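PDB 5IFF: uncharacterized protein from Pyrococcus abyssi, which is the restriction DNA glycosylase R.PabI, probably excising adenine from its recognition sequence, here a tetramer bound to nonspecific double-stranded DNA. Local coordinates for residues E134-K146 against Q155-V167. The protein carries 2 engineered substitutions. Numbering follows the deposited sequence.
Sequences ELPSGEFIGIVLK and QSMVYVCIPLTNV
Val144 lays its CG2 against CE1 of the Tyr159 ring, 3.8 Å away, the two side chains crossing at about a right angle. Val144 CG2 also reaches Met157 CB, and further along the same face Phe140 CB meets Cys161 CB at 3.9 Å. On the opposite face of the hairpin, Ile143 and Val158 lie side by side and point the same way, their CG2 methyls 4.1 Å apart, while Leu145 CD2 rests on Ser156 CB. In this antiparallel hairpin, hydrogen-bonded pairs from Phe140–Cys161 to Lys146–Gln155 alternate with non-hydrogen-bonded ones. Beyond the paired strands, the amide of Asn166 bridges two acceptors. Its ND2 donates to Ser137 O (2.9 Å, 168° at the hydrogen) and to Glu139 OE2 (3.0 Å), meeting the latter from above the carboxylate plane. A bend at chi2 (86°) turns the Glu139 carboxylate toward this amide; OE2 also bonds Tyr184 OH, and Ser137 OG fixes OE1 through the syn lone pair at 2.6 Å. Replacing Glu139 by alanine is likely to leave both hydroxyls without this partner and take one of the two acceptors from Asn166 ND2. The hairpin is flanked by strands 121-134 and 54-59, and helix 188-201 covers the Ile141, Ile143 and Val158 face; Val158 and neighbouring Ile60 bind adenine in another structure of this protein, as does Gln59 of strand 54-59, which Tyr159 touches.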
loop_
_atom_site.group_PDB
_atom_site.type_symbol
_atom_site.label_atom_id
_atom_site.label_comp_id
_atom_site.label_asym_id
_atom_site.label_seq_id
_atom_site.Cartn_x
_atom_site.Cartn_y
_atom_site.Cartn_z
ATOM N N GLU A 134 -33.446 -4.385 -10.672
ATOM C CA GLU A 134 -33.016 -5.180 -11.820
ATOM C C GLU A 134 -33.642 -4.635 -13.096
ATOM O O GLU A 134 -34.838 -4.376 -13.119
ATOM C CB GLU A 134 -33.392 -6.662 -11.644
ATOM C CG GLU A 134 -33.005 -7.474 -12.868
ATOM C CD GLU A 134 -33.464 -8.957 -12.809
ATOM O OE1 GLU A 134 -33.803 -9.454 -11.711
ATOM O OE2 GLU A 134 -33.467 -9.602 -13.878
ATOM N N LEU A 135 -32.840 -4.464 -14.148
ATOM C CA LEU A 135 -33.370 -4.033 -15.452
ATOM C C LEU A 135 -33.890 -5.217 -16.269
ATOM O O LEU A 135 -33.438 -6.340 -16.066
ATOM C CB LEU A 135 -32.283 -3.315 -16.258
ATOM C CG LEU A 135 -31.640 -2.014 -15.736
ATOM C CD1 LEU A 135 -30.808 -1.369 -16.857
ATOM C CD2 LEU A 135 -32.663 -1.032 -15.181
ATOM N N PRO A 136 -34.818 -4.972 -17.224
ATOM C CA PRO A 136 -35.343 -6.091 -18.017
ATOM C C PRO A 136 -34.211 -6.830 -18.737
ATOM O O PRO A 136 -34.290 -8.041 -18.849
ATOM C CB PRO A 136 -36.320 -5.420 -19.008
ATOM C CG PRO A 136 -36.662 -4.075 -18.363
ATOM C CD PRO A 136 -35.431 -3.675 -17.568
ATOM N N SER A 137 -33.144 -6.134 -19.135
ATOM C CA SER A 137 -32.090 -6.826 -19.881
ATOM C C SER A 137 -31.053 -7.561 -18.972
ATOM O O SER A 137 -30.091 -8.160 -19.462
ATOM C CB SER A 137 -31.402 -5.836 -20.814
ATOM O OG SER A 137 -31.098 -4.605 -20.149
ATOM N N GLY A 138 -31.272 -7.529 -17.655
ATOM C CA GLY A 138 -30.529 -8.387 -16.723
ATOM C C GLY A 138 -29.554 -7.652 -15.800
ATOM O O GLY A 138 -29.045 -8.239 -14.808
ATOM N N GLU A 139 -29.287 -6.375 -16.092
ATOM C CA GLU A 139 -28.334 -5.609 -15.277
ATOM C C GLU A 139 -28.928 -5.379 -13.889
ATOM O O GLU A 139 -30.137 -5.229 -13.774
ATOM C CB GLU A 139 -27.962 -4.251 -15.921
ATOM C CG GLU A 139 -27.113 -4.343 -17.197
ATOM C CD GLU A 139 -27.965 -4.532 -18.475
ATOM O OE1 GLU A 139 -29.218 -4.674 -18.393
ATOM O OE2 GLU A 139 -27.375 -4.549 -19.567
ATOM N N PHE A 140 -28.074 -5.352 -12.854
ATOM C CA PHE A 140 -28.511 -5.042 -11.489
ATOM C C PHE A 140 -27.907 -3.713 -11.107
ATOM O O PHE A 140 -26.750 -3.459 -11.425
ATOM C CB PHE A 140 -28.024 -6.098 -10.468
ATOM C CG PHE A 140 -28.698 -7.438 -10.611
ATOM C CD1 PHE A 140 -30.071 -7.545 -10.470
ATOM C CD2 PHE A 140 -27.961 -8.595 -10.851
ATOM C CE1 PHE A 140 -30.705 -8.780 -10.571
ATOM C CE2 PHE A 140 -28.602 -9.826 -10.965
ATOM C CZ PHE A 140 -29.962 -9.916 -10.832
ATOM N N ILE A 141 -28.657 -2.894 -10.389
ATOM C CA ILE A 141 -28.074 -1.674 -9.798
ATOM C C ILE A 141 -28.232 -1.831 -8.316
ATOM O O ILE A 141 -29.359 -2.023 -7.857
ATOM C CB ILE A 141 -28.778 -0.402 -10.244
ATOM C CG1 ILE A 141 -28.593 -0.188 -11.741
ATOM C CG2 ILE A 141 -28.257 0.862 -9.400
ATOM C CD1 ILE A 141 -29.853 -0.628 -12.571
ATOM N N GLY A 142 -27.118 -1.820 -7.574
ATOM C CA GLY A 142 -27.170 -2.044 -6.141
ATOM C C GLY A 142 -26.572 -0.866 -5.328
ATOM O O GLY A 142 -25.653 -0.201 -5.790
ATOM N N ILE A 143 -27.058 -0.665 -4.098
ATOM C CA ILE A 143 -26.460 0.330 -3.206
ATOM C C ILE A 143 -26.206 -0.323 -1.861
ATOM O O ILE A 143 -27.078 -0.969 -1.289
ATOM C CB ILE A 143 -27.351 1.569 -3.020
ATOM C CG1 ILE A 143 -27.986 1.960 -4.371
ATOM C CG2 ILE A 143 -26.538 2.762 -2.388
ATOM C CD1 ILE A 143 -29.271 2.751 -4.245
ATOM N N VAL A 144 -24.981 -0.238 -1.389
ATOM C CA VAL A 144 -24.664 -0.916 -0.127
ATOM C C VAL A 144 -23.975 0.099 0.782
ATOM O O VAL A 144 -23.603 1.192 0.325
ATOM C CB VAL A 144 -23.750 -2.112 -0.350
ATOM C CG1 VAL A 144 -24.473 -3.179 -1.186
ATOM C CG2 VAL A 144 -22.503 -1.643 -1.080
ATOM N N LEU A 145 -23.831 -0.260 2.047
ATOM C CA LEU A 145 -23.185 0.605 3.025
ATOM C C LEU A 145 -21.877 -0.011 3.489
ATOM O O LEU A 145 -21.737 -1.247 3.533
ATOM C CB LEU A 145 -24.082 0.846 4.235
ATOM C CG LEU A 145 -25.406 1.558 3.936
ATOM C CD1 LEU A 145 -26.072 1.852 5.290
ATOM C CD2 LEU A 145 -25.249 2.825 3.083
ATOM N N LYS A 146 -20.931 0.867 3.823
ATOM C CA LYS A 146 -19.670 0.492 4.474
ATOM C C LYS A 146 -19.408 1.457 5.636
ATOM O O LYS A 146 -19.774 2.631 5.570
ATOM C CB LYS A 146 -18.510 0.513 3.471
ATOM C CG LYS A 146 -17.221 -0.128 3.990
ATOM C CD LYS A 146 -16.589 -1.043 2.916
ATOM C CE LYS A 146 -15.564 -2.004 3.508
ATOM N NZ LYS A 146 -15.104 -2.974 2.478
ATOM N N GLN A 155 -20.620 4.992 4.600
ATOM C CA GLN A 155 -20.352 5.419 3.247
ATOM C C GLN A 155 -21.283 4.602 2.349
ATOM O O GLN A 155 -21.356 3.391 2.513
ATOM C CB GLN A 155 -18.896 5.173 2.898
ATOM C CG GLN A 155 -18.257 6.202 2.021
ATOM C CD GLN A 155 -16.750 6.084 2.056
ATOM O OE1 GLN A 155 -16.194 5.003 1.838
ATOM N NE2 GLN A 155 -16.078 7.189 2.357
ATOM N N SER A 156 -21.981 5.229 1.411
ATOM C CA SER A 156 -22.800 4.426 0.499
ATOM C C SER A 156 -22.031 4.183 -0.782
ATOM O O SER A 156 -21.348 5.081 -1.266
ATOM C CB SER A 156 -24.144 5.116 0.197
ATOM O OG SER A 156 -23.864 6.481 -0.107
ATOM N N MET A 157 -22.150 2.984 -1.370
ATOM C CA MET A 157 -21.463 2.733 -2.640
ATOM C C MET A 157 -22.462 2.203 -3.645
ATOM O O MET A 157 -23.303 1.398 -3.294
ATOM C CB MET A 157 -20.318 1.721 -2.467
ATOM C CG MET A 157 -19.156 2.263 -1.520
ATOM S SD MET A 157 -17.552 1.569 -1.942
ATOM C CE MET A 157 -17.858 -0.163 -1.617
ATOM N N VAL A 158 -22.372 2.657 -4.893
ATOM C CA VAL A 158 -23.284 2.195 -5.916
ATOM C C VAL A 158 -22.535 1.264 -6.874
ATOM O O VAL A 158 -21.379 1.546 -7.238
ATOM C CB VAL A 158 -23.912 3.384 -6.702
ATOM C CG1 VAL A 158 -24.791 2.844 -7.909
ATOM C CG2 VAL A 158 -24.758 4.251 -5.752
ATOM N N TYR A 159 -23.184 0.168 -7.268
ATOM C CA TYR A 159 -22.582 -0.866 -8.104
ATOM C C TYR A 159 -23.522 -1.075 -9.254
ATOM O O TYR A 159 -24.759 -1.019 -9.067
ATOM C CB TYR A 159 -22.445 -2.226 -7.389
ATOM C CG TYR A 159 -21.317 -2.305 -6.398
ATOM C CD1 TYR A 159 -21.442 -1.720 -5.147
ATOM C CD2 TYR A 159 -20.137 -2.985 -6.705
ATOM C CE1 TYR A 159 -20.403 -1.783 -4.227
ATOM C CE2 TYR A 159 -19.105 -3.061 -5.798
ATOM C CZ TYR A 159 -19.248 -2.464 -4.561
ATOM O OH TYR A 159 -18.235 -2.521 -3.668
ATOM N N VAL A 160 -22.977 -1.341 -10.431
ATOM C CA VAL A 160 -23.826 -1.944 -11.487
ATOM C C VAL A 160 -23.220 -3.324 -11.783
ATOM O O VAL A 160 -21.993 -3.475 -11.844
ATOM C CB VAL A 160 -23.909 -1.069 -12.760
ATOM C CG1 VAL A 160 -22.522 -0.765 -13.255
ATOM C CG2 VAL A 160 -24.725 -1.759 -13.848
ATOM N N CYS A 161 -24.067 -4.336 -11.908
ATOM C CA CYS A 161 -23.619 -5.693 -12.197
ATOM C C CYS A 161 -24.126 -6.001 -13.609
ATOM O O CYS A 161 -25.336 -6.060 -13.817
ATOM C CB CYS A 161 -24.198 -6.707 -11.216
ATOM S SG CYS A 161 -23.454 -6.460 -9.546
ATOM N N ILE A 162 -23.193 -6.182 -14.533
ATOM C CA ILE A 162 -23.491 -6.311 -15.958
ATOM C C ILE A 162 -23.350 -7.775 -16.362
ATOM O O ILE A 162 -22.259 -8.294 -16.287
ATOM C CB ILE A 162 -22.527 -5.496 -16.808
ATOM C CG1 ILE A 162 -22.709 -3.965 -16.503
ATOM C CG2 ILE A 162 -22.896 -5.700 -18.293
ATOM C CD1 ILE A 162 -21.498 -3.098 -16.915
ATOM N N PRO A 163 -24.428 -8.425 -16.832
ATOM C CA PRO A 163 -24.249 -9.847 -17.250
ATOM C C PRO A 163 -23.199 -10.022 -18.354
ATOM O O PRO A 163 -23.193 -9.255 -19.336
ATOM C CB PRO A 163 -25.636 -10.250 -17.764
ATOM C CG PRO A 163 -26.606 -9.237 -17.051
ATOM C CD PRO A 163 -25.818 -7.962 -16.985
ATOM N N LEU A 164 -22.322 -11.009 -18.212
ATOM C CA LEU A 164 -21.362 -11.273 -19.273
ATOM C C LEU A 164 -22.070 -11.603 -20.598
ATOM O O LEU A 164 -21.477 -11.511 -21.672
ATOM C CB LEU A 164 -20.433 -12.439 -18.929
ATOM C CG LEU A 164 -19.364 -12.136 -17.854
ATOM C CD1 LEU A 164 -18.436 -13.389 -17.848
ATOM C CD2 LEU A 164 -18.603 -10.859 -18.154
ATOM N N THR A 165 -23.323 -12.016 -20.523
ATOM C CA THR A 165 -24.013 -12.378 -21.767
ATOM C C THR A 165 -24.371 -11.106 -22.526
ATOM O O THR A 165 -24.898 -11.184 -23.629
ATOM C CB THR A 165 -25.294 -13.169 -21.514
ATOM O OG1 THR A 165 -26.087 -12.464 -20.563
ATOM C CG2 THR A 165 -24.987 -14.532 -20.971
ATOM N N ASN A 166 -24.178 -9.947 -21.880
ATOM C CA ASN A 166 -24.520 -8.646 -22.475
ATOM C C ASN A 166 -23.338 -7.865 -23.012
ATOM O O ASN A 166 -23.510 -6.715 -23.419
ATOM C CB ASN A 166 -25.267 -7.720 -21.482
ATOM C CG ASN A 166 -26.683 -8.172 -21.244
ATOM O OD1 ASN A 166 -27.084 -9.209 -21.740
ATOM N ND2 ASN A 166 -27.424 -7.428 -20.466
ATOM N N VAL A 167 -22.157 -8.471 -23.041
ATOM C CA VAL A 167 -20.997 -7.761 -23.564
ATOM C C VAL A 167 -20.474 -8.402 -24.844
ATOM O O VAL A 167 -20.857 -9.519 -25.157
ATOM C CB VAL A 167 -19.841 -7.720 -22.515
ATOM C CG1 VAL A 167 -20.347 -6.990 -21.290
ATOM C CG2 VAL A 167 -19.321 -9.104 -22.211
#